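Local atomic coordinates of methyl-accepting chemotaxis protein (Campylobacter jejuni, PDB entry 6W3X), a protein that probably senses chemical signals for chemotaxis through a Cache-type sensor domain, here holding a valine in its ligand pocket. Residues Ala78-Leu83 with Asp133-Gln138; Ser38-Leu43 with Gly155-Asp160; His74-Leu79 with Val159-Glu164. All coordinates share one frame; numbering follows the deposited sequence. Where two conformers were deposited one is given.

Contact 1. Residues Ala78-Leu83 with Asp133-Gln138; sequences ALNVYL and DTVLKQ. With VAL (valine), chain C.
The contact joins the start of strand 80-84 to the loop 133-138 and forms part of the valine pocket wall, with a polar half around N80 and D133 and an apolar half around L79. The N80 amide gives ND2 to D133 OD2 (3.0 Å, N-H...O 141°). OD2 lies near the amide plane, but the donor comes from above the carboxylate plane. L136 N reaches the same oxygen from the other face at 2.7 Å, so two donors grip OD2. D133 OD1 closes an Asx turn with V135 N and accepts the valine N at 2.7 Å. In this Cache-type sensor domain the amino group of the ligand is thus held by acidic side chains, D160 OD2 being another; T134 N meets the valine O almost straight (3.2 Å, 175°). Valine CG2 sits over one face of the Y82 ring, toward its rim, 3.5 Å from CE1. Beside the pocket, L79 has CG anti to its backbone N (chi1 -167°), which carries CD1 to L136 CD1 at 3.6 Å, while CD2 packs on Q138 CB. N80 OD1 is buried without a polar partner, 3.8 Å from L136 CD1 and also facing V135 CG1.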
# COMPACT_ATOMS: atom_id res chain seq x y z
N ALA A 78 -8.58 -3.82 -10.59
CA ALA A 78 -7.25 -4.33 -10.27
C ALA A 78 -6.46 -4.60 -11.56
O ALA A 78 -7.03 -4.73 -12.66
CB ALA A 78 -7.34 -5.58 -9.41
N LEU A 79 -5.15 -4.68 -11.42
CA LEU A 79 -4.30 -4.97 -12.57
C LEU A 79 -4.27 -6.46 -12.93
O LEU A 79 -4.38 -6.84 -14.08
CB LEU A 79 -2.92 -4.43 -12.30
CG LEU A 79 -2.02 -4.38 -13.52
CD1 LEU A 79 -2.56 -3.35 -14.51
CD2 LEU A 79 -0.56 -4.11 -13.11
N ASN A 80 -4.19 -7.29 -11.89
CA ASN A 80 -4.14 -8.75 -12.05
C ASN A 80 -4.86 -9.34 -10.86
O ASN A 80 -4.67 -8.84 -9.72
CB ASN A 80 -2.72 -9.34 -12.10
CG ASN A 80 -1.89 -8.83 -13.22
OD1 ASN A 80 -2.18 -9.07 -14.41
ND2 ASN A 80 -0.80 -8.14 -12.86
N VAL A 81 -5.58 -10.45 -11.07
CA VAL A 81 -6.14 -11.23 -9.97
C VAL A 81 -5.90 -12.70 -10.38
O VAL A 81 -6.18 -13.08 -11.52
CB VAL A 81 -7.62 -10.94 -9.76
CG1 VAL A 81 -8.22 -11.84 -8.69
CG2 VAL A 81 -7.87 -9.48 -9.41
N TYR A 82 -5.36 -13.49 -9.46
CA TYR A 82 -4.80 -14.77 -9.88
C TYR A 82 -4.80 -15.77 -8.73
O TYR A 82 -4.86 -15.42 -7.56
CB TYR A 82 -3.39 -14.55 -10.47
CG TYR A 82 -2.48 -13.69 -9.65
CD1 TYR A 82 -2.52 -12.32 -9.78
CD2 TYR A 82 -1.52 -14.23 -8.79
CE1 TYR A 82 -1.65 -11.51 -9.06
CE2 TYR A 82 -0.65 -13.46 -8.05
CZ TYR A 82 -0.68 -12.07 -8.24
OH TYR A 82 0.22 -11.30 -7.57
N LEU A 83 -4.62 -17.04 -9.11
CA LEU A 83 -4.55 -18.14 -8.17
C LEU A 83 -3.37 -19.03 -8.53
O LEU A 83 -3.39 -19.66 -9.62
CB LEU A 83 -5.84 -18.96 -8.16
CG LEU A 83 -5.92 -20.12 -7.16
CD1 LEU A 83 -5.87 -19.63 -5.73
CD2 LEU A 83 -7.16 -20.95 -7.38
N ASP A 133 5.55 -5.67 -11.39
CA ASP A 133 4.85 -6.89 -11.84
C ASP A 133 5.45 -7.40 -13.12
O ASP A 133 5.60 -6.64 -14.10
CB ASP A 133 3.37 -6.52 -12.07
CG ASP A 133 2.62 -7.53 -12.88
OD1 ASP A 133 2.76 -8.75 -12.61
OD2 ASP A 133 1.86 -7.09 -13.79
N THR A 134 5.69 -8.71 -13.20
CA THR A 134 6.23 -9.29 -14.43
C THR A 134 5.24 -9.32 -15.60
O THR A 134 5.64 -9.30 -16.78
CB THR A 134 6.85 -10.68 -14.19
OG1 THR A 134 5.86 -11.57 -13.71
CG2 THR A 134 7.91 -10.57 -13.14
N VAL A 135 3.95 -9.40 -15.30
CA VAL A 135 2.96 -9.60 -16.35
C VAL A 135 2.72 -8.35 -17.18
O VAL A 135 2.92 -8.30 -18.39
CB VAL A 135 1.65 -10.20 -15.75
CG1 VAL A 135 0.56 -10.28 -16.82
CG2 VAL A 135 1.90 -11.60 -15.19
N LEU A 136 2.31 -7.31 -16.49
CA LEU A 136 1.97 -6.05 -17.11
C LEU A 136 2.99 -4.94 -16.89
O LEU A 136 2.83 -3.85 -17.42
CB LEU A 136 0.57 -5.62 -16.70
CG LEU A 136 -0.53 -6.47 -17.34
CD1 LEU A 136 -1.89 -6.15 -16.75
CD2 LEU A 136 -0.56 -6.30 -18.84
N LYS A 137 4.06 -5.21 -16.15
CA LYS A 137 5.19 -4.31 -16.14
C LYS A 137 4.83 -2.94 -15.58
O LYS A 137 5.30 -1.90 -16.04
CB LYS A 137 5.77 -4.17 -17.56
CG LYS A 137 5.75 -5.49 -18.32
CD LYS A 137 6.76 -6.45 -17.76
CE LYS A 137 7.11 -7.47 -18.83
NZ LYS A 137 7.76 -8.69 -18.29
N GLN A 138 4.00 -2.96 -14.55
CA GLN A 138 3.68 -1.77 -13.75
C GLN A 138 4.05 -2.06 -12.31
O GLN A 138 4.04 -3.23 -11.89
CB GLN A 138 2.20 -1.40 -13.84
CG GLN A 138 1.80 -0.96 -15.22
CD GLN A 138 0.34 -0.62 -15.33
OE1 GLN A 138 -0.24 -0.05 -14.40
NE2 GLN A 138 -0.27 -1.01 -16.44
N VAL C . 2.51 -9.78 -10.08
CA VAL C . 2.85 -11.22 -10.08
C VAL C . 4.37 -11.34 -10.09
O VAL C . 5.00 -10.45 -10.65
CB VAL C . 2.28 -11.97 -11.32
CG1 VAL C . 2.38 -13.47 -11.13
CG2 VAL C . 0.82 -11.65 -11.59
OXT VAL C . 4.90 -12.33 -9.56

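Contact 2. Residues Ser38-Leu43 with Gly155-Asp160; sequences SFTRAL and GVLGVD. With VAL (valine), chain C.
D160 OD2, one residue beyond the V159 that packs on F39 and T40, is gripped by two donors: the N of the bound valine at 2.8 Å and N80 ND2. The other oxygen, OD1, is hydrogen-bonded to Y82 OH and T142 OG1, so both carboxylate oxygens are held, and the negative charge probably favours the ligand's ammonium group. L157 and V159 leave the same strand toward helix 38-43 instead. The two segments run roughly antiparallel, 144° between their directions and 9.5 Å between axes. This is helix-on-sheet packing: the end part of the long helix 4-48, around 38-43, packs on strand 152-162 and its neighbour 139-149 in the six-stranded antiparallel sheet of the Cache-type domain, on the face turned from the valine. L43 and L157 mesh through their methyl ends, L43 CD2 coming to 3.6 Å from L157 CD1; the other branch of L157, CD2, lies 3.6 Å from T40 O. T40 and V159 pass alongside one another, their side chains pointing contrary ways, with T40 OG1 3.8 Å from V159 CG2. That hydroxyl is hydrogen-bonded to N36 O in its own helix, so toward the V159 methyl it makes only a van der Waals contact. F39 CG stands anti to the backbone N (chi1 169°), which swings the ring toward the strand although its CB does not point there; CE1 then touches V159 CG1 at 3.8 Å, and V159 CG2 lies at the ring edge, in its plane. Y72 of helix 58-76 adds an edge-to-face contact to the same ring.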
# COMPACT_ATOMS: atom_id res chain seq x y z
N SER A 38 -10.30 -6.39 2.52
CA SER A 38 -11.67 -6.87 2.53
C SER A 38 -12.03 -7.55 1.20
O SER A 38 -12.67 -8.62 1.15
CB SER A 38 -12.62 -5.70 2.81
OG SER A 38 -12.47 -5.25 4.16
N PHE A 39 -11.63 -6.93 0.10
CA PHE A 39 -11.86 -7.47 -1.24
C PHE A 39 -11.22 -8.86 -1.37
O PHE A 39 -11.85 -9.81 -1.85
CB PHE A 39 -11.25 -6.48 -2.23
CG PHE A 39 -11.16 -6.97 -3.65
CD1 PHE A 39 -9.99 -7.62 -4.12
CD2 PHE A 39 -12.19 -6.70 -4.54
CE1 PHE A 39 -9.94 -8.00 -5.42
CE2 PHE A 39 -12.10 -7.09 -5.86
CZ PHE A 39 -10.95 -7.72 -6.30
N THR A 40 -9.99 -8.98 -0.90
CA THR A 40 -9.23 -10.24 -1.03
C THR A 40 -9.94 -11.31 -0.20
O THR A 40 -10.02 -12.47 -0.62
CB THR A 40 -7.77 -10.00 -0.59
OG1 THR A 40 -7.18 -8.99 -1.44
CG2 THR A 40 -6.95 -11.24 -0.63
N ARG A 41 -10.34 -10.94 1.01
CA ARG A 41 -11.04 -11.87 1.86
C ARG A 41 -12.34 -12.38 1.21
O ARG A 41 -12.70 -13.56 1.34
CB ARG A 41 -11.31 -11.21 3.23
CG ARG A 41 -12.12 -12.05 4.20
CD ARG A 41 -11.80 -11.68 5.66
NE ARG A 41 -10.47 -12.19 6.02
CZ ARG A 41 -9.36 -11.49 6.21
NH1 ARG A 41 -9.34 -10.16 6.38
NH2 ARG A 41 -8.24 -12.18 6.38
N ALA A 42 -13.10 -11.47 0.61
CA ALA A 42 -14.34 -11.83 -0.06
C ALA A 42 -14.06 -12.82 -1.19
O ALA A 42 -14.80 -13.81 -1.35
CB ALA A 42 -15.09 -10.63 -0.55
N LEU A 43 -13.01 -12.59 -1.94
CA LEU A 43 -12.66 -13.44 -3.07
C LEU A 43 -12.26 -14.82 -2.53
O LEU A 43 -12.68 -15.84 -3.08
CB LEU A 43 -11.59 -12.76 -3.86
CG LEU A 43 -11.04 -13.48 -5.11
CD1 LEU A 43 -12.18 -13.99 -5.96
CD2 LEU A 43 -10.19 -12.51 -5.91
N GLY A 155 -4.74 -23.10 -3.22
CA GLY A 155 -3.66 -22.34 -3.82
C GLY A 155 -3.57 -20.98 -3.18
O GLY A 155 -4.18 -20.75 -2.14
N VAL A 156 -2.68 -20.15 -3.72
CA VAL A 156 -2.43 -18.83 -3.18
C VAL A 156 -3.08 -17.81 -4.11
O VAL A 156 -2.72 -17.68 -5.28
CB VAL A 156 -0.92 -18.54 -3.00
CG1 VAL A 156 -0.77 -17.09 -2.55
CG2 VAL A 156 -0.29 -19.50 -2.00
N LEU A 157 -4.07 -17.08 -3.56
CA LEU A 157 -4.74 -15.97 -4.26
C LEU A 157 -3.80 -14.75 -4.25
O LEU A 157 -3.21 -14.45 -3.24
CB LEU A 157 -6.02 -15.66 -3.50
CG LEU A 157 -6.86 -14.52 -4.03
CD1 LEU A 157 -7.46 -14.79 -5.40
CD2 LEU A 157 -7.97 -14.22 -3.05
N GLY A 158 -3.76 -14.06 -5.38
CA GLY A 158 -3.07 -12.77 -5.46
C GLY A 158 -3.93 -11.74 -6.13
O GLY A 158 -4.68 -12.01 -7.08
N VAL A 159 -3.76 -10.52 -5.61
CA VAL A 159 -4.43 -9.33 -6.15
C VAL A 159 -3.42 -8.21 -6.30
O VAL A 159 -2.80 -7.83 -5.31
CB VAL A 159 -5.57 -8.89 -5.21
CG1 VAL A 159 -6.18 -7.56 -5.67
CG2 VAL A 159 -6.61 -9.94 -5.04
N ASP A 160 -3.21 -7.72 -7.53
CA ASP A 160 -2.23 -6.66 -7.79
C ASP A 160 -2.95 -5.34 -8.01
O ASP A 160 -3.78 -5.23 -8.94
CB ASP A 160 -1.41 -6.96 -9.06
CG ASP A 160 -0.49 -8.15 -8.96
OD1 ASP A 160 -0.29 -8.68 -7.84
OD2 ASP A 160 0.01 -8.53 -10.04
N VAL C . 2.51 -9.78 -10.08
CA VAL C . 2.85 -11.22 -10.08
C VAL C . 4.37 -11.34 -10.09
O VAL C . 5.00 -10.45 -10.65
CB VAL C . 2.28 -11.97 -11.32
CG1 VAL C . 2.38 -13.47 -11.13
CG2 VAL C . 0.82 -11.65 -11.59
OXT VAL C . 4.90 -12.33 -9.56

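Contact 3. Residues His74-Leu79 with Val159-Glu164; sequences HSINAL and VDIPSE. With VAL (valine), chain C; SO4 (sulfate ion), chain E.
Two torsions near -60° (chi1 -53°, chi2 -64°) bend the I161 side chain, so that CD1 comes round to A78 although its CB points away from segment 74-79. A78 follows a Schellman motif: N77, with positive phi (54°), is the C-prime residue that ends helix 58-76, with A78 N bonded back to R73 O and N77 N more weakly to H74 O. The chain thereby turns from the helix into strand 80-84, the first of the Cache-type sheet in chain order, beside strand 152-162. I161 CD1 lies 3.8 Å from A78 CB and, more loosely, 4.5 Å from I76 CG2, while the A78 methyl is also 4.4 Å from V159 CG1. P162 CD lies loosely against L79 CB, at 4.3 Å. At the helix end H74 NE2 holds a sulfate, probably from the crystallisation liquor, with O4 in the plane of the imidazole at its edge; R73 NH2 and A99 N bind the same ion. The single hydrogen bond across the segments is between backbones: L79 N gives its hydrogen to D160 O at 2.9 Å, and A78 CB lies 3.6 Å from that oxygen.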
# COMPACT_ATOMS: atom_id res chain seq x y z
N HIS A 74 -12.52 -6.77 -12.37
CA HIS A 74 -13.28 -5.66 -12.92
C HIS A 74 -13.89 -4.77 -11.83
O HIS A 74 -13.94 -3.55 -11.98
CB HIS A 74 -14.34 -6.16 -13.87
CG HIS A 74 -13.81 -6.76 -15.12
ND1 HIS A 74 -14.58 -7.58 -15.90
CD2 HIS A 74 -12.67 -6.52 -15.81
CE1 HIS A 74 -13.91 -7.89 -16.99
NE2 HIS A 74 -12.74 -7.27 -16.95
N SER A 75 -14.49 -5.39 -10.83
CA SER A 75 -15.23 -4.63 -9.85
C SER A 75 -14.37 -3.56 -9.17
O SER A 75 -14.91 -2.52 -8.76
CB SER A 75 -15.82 -5.59 -8.82
OG SER A 75 -14.83 -6.06 -7.92
N ILE A 76 -13.08 -3.81 -9.01
CA ILE A 76 -12.16 -2.91 -8.30
C ILE A 76 -11.12 -2.28 -9.26
O ILE A 76 -10.30 -1.46 -8.83
CB ILE A 76 -11.51 -3.60 -7.06
CG1 ILE A 76 -11.15 -2.58 -5.95
CG2 ILE A 76 -10.31 -4.48 -7.46
CD1 ILE A 76 -10.72 -3.24 -4.63
N ASN A 77 -11.16 -2.63 -10.55
CA ASN A 77 -10.14 -2.20 -11.52
C ASN A 77 -8.74 -2.57 -11.01
O ASN A 77 -7.81 -1.78 -11.09
CB ASN A 77 -10.26 -0.72 -11.86
CG ASN A 77 -9.44 -0.35 -13.06
OD1 ASN A 77 -9.22 -1.17 -13.95
ND2 ASN A 77 -8.94 0.87 -13.08
N ALA A 78 -8.58 -3.82 -10.59
CA ALA A 78 -7.25 -4.33 -10.27
C ALA A 78 -6.46 -4.60 -11.56
O ALA A 78 -7.03 -4.73 -12.66
CB ALA A 78 -7.34 -5.58 -9.41
N LEU A 79 -5.15 -4.68 -11.42
CA LEU A 79 -4.30 -4.97 -12.57
C LEU A 79 -4.27 -6.46 -12.93
O LEU A 79 -4.38 -6.84 -14.08
CB LEU A 79 -2.92 -4.43 -12.30
CG LEU A 79 -2.02 -4.38 -13.52
CD1 LEU A 79 -2.56 -3.35 -14.51
CD2 LEU A 79 -0.56 -4.11 -13.11
N VAL A 159 -3.76 -10.52 -5.61
CA VAL A 159 -4.43 -9.33 -6.15
C VAL A 159 -3.42 -8.21 -6.30
O VAL A 159 -2.80 -7.83 -5.31
CB VAL A 159 -5.57 -8.89 -5.21
CG1 VAL A 159 -6.18 -7.56 -5.67
CG2 VAL A 159 -6.61 -9.94 -5.04
N ASP A 160 -3.21 -7.72 -7.53
CA ASP A 160 -2.23 -6.66 -7.79
C ASP A 160 -2.95 -5.34 -8.01
O ASP A 160 -3.78 -5.23 -8.94
CB ASP A 160 -1.41 -6.96 -9.06
CG ASP A 160 -0.49 -8.15 -8.96
OD1 ASP A 160 -0.29 -8.68 -7.84
OD2 ASP A 160 0.01 -8.53 -10.04
N ILE A 161 -2.65 -4.39 -7.16
CA ILE A 161 -3.20 -3.05 -7.29
C ILE A 161 -2.02 -2.10 -7.65
O ILE A 161 -0.99 -2.13 -6.99
CB ILE A 161 -3.83 -2.57 -5.94
CG1 ILE A 161 -4.83 -3.58 -5.42
CG2 ILE A 161 -4.40 -1.17 -6.07
CD1 ILE A 161 -6.03 -3.79 -6.29
N PRO A 162 -2.18 -1.25 -8.68
CA PRO A 162 -1.09 -0.32 -8.99
C PRO A 162 -0.67 0.51 -7.79
O PRO A 162 -1.54 1.09 -7.15
CB PRO A 162 -1.68 0.53 -10.11
CG PRO A 162 -2.72 -0.33 -10.75
CD PRO A 162 -3.31 -1.10 -9.60
N SER A 163 0.62 0.57 -7.49
CA SER A 163 1.10 1.44 -6.43
C SER A 163 0.76 2.90 -6.67
O SER A 163 0.54 3.63 -5.70
CB SER A 163 2.56 1.21 -6.09
OG SER A 163 3.27 1.35 -7.27
N GLU A 164 0.65 3.29 -7.93
CA GLU A 164 0.27 4.65 -8.26
C GLU A 164 -1.11 4.98 -7.69
O GLU A 164 -1.36 6.17 -7.41
CB GLU A 164 0.30 4.86 -9.79
CG GLU A 164 -0.03 6.25 -10.29
CD GLU A 164 -0.01 6.36 -11.79
OE1 GLU A 164 0.33 5.36 -12.44
OE2 GLU A 164 -0.21 7.47 -12.32
N VAL C . 2.51 -9.78 -10.08
CA VAL C . 2.85 -11.22 -10.08
C VAL C . 4.37 -11.34 -10.09
O VAL C . 5.00 -10.45 -10.65
CB VAL C . 2.28 -11.97 -11.32
CG1 VAL C . 2.38 -13.47 -11.13
CG2 VAL C . 0.82 -11.65 -11.59
OXT VAL C . 4.90 -12.33 -9.56
S SO4 E . -10.36 -6.49 -19.75
O1 SO4 E . -9.59 -7.13 -20.86
O2 SO4 E . -9.40 -5.79 -18.88
O3 SO4 E . -11.32 -5.58 -20.43
O4 SO4 E . -10.95 -7.54 -18.93

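The three contacts all involve the neighbouring strands 80-84 and 152-162 of one antiparallel sheet, or the turn leading into them. Centres of contacts 1 and 3 are about 8 Å apart, those of 2 and 3 about 11 Å, and those of 1 and 2 about 13 Å. Along the chain come 38-43, then 74-79 and the overlapping 78-83, next the loop 133-138, and last 155-160 running into 159-164. Contact 2 backs the sheet with a helix, contact 3 seats the turn feeding strand 80-84, and contact 1 supplies D133 and T134 to the valine site, to which D160 of contacts 2 and 3 also belongs. D160 at the pocket and V159 under helix 4-48 are adjacent in one strand, a short path between ligand and helix.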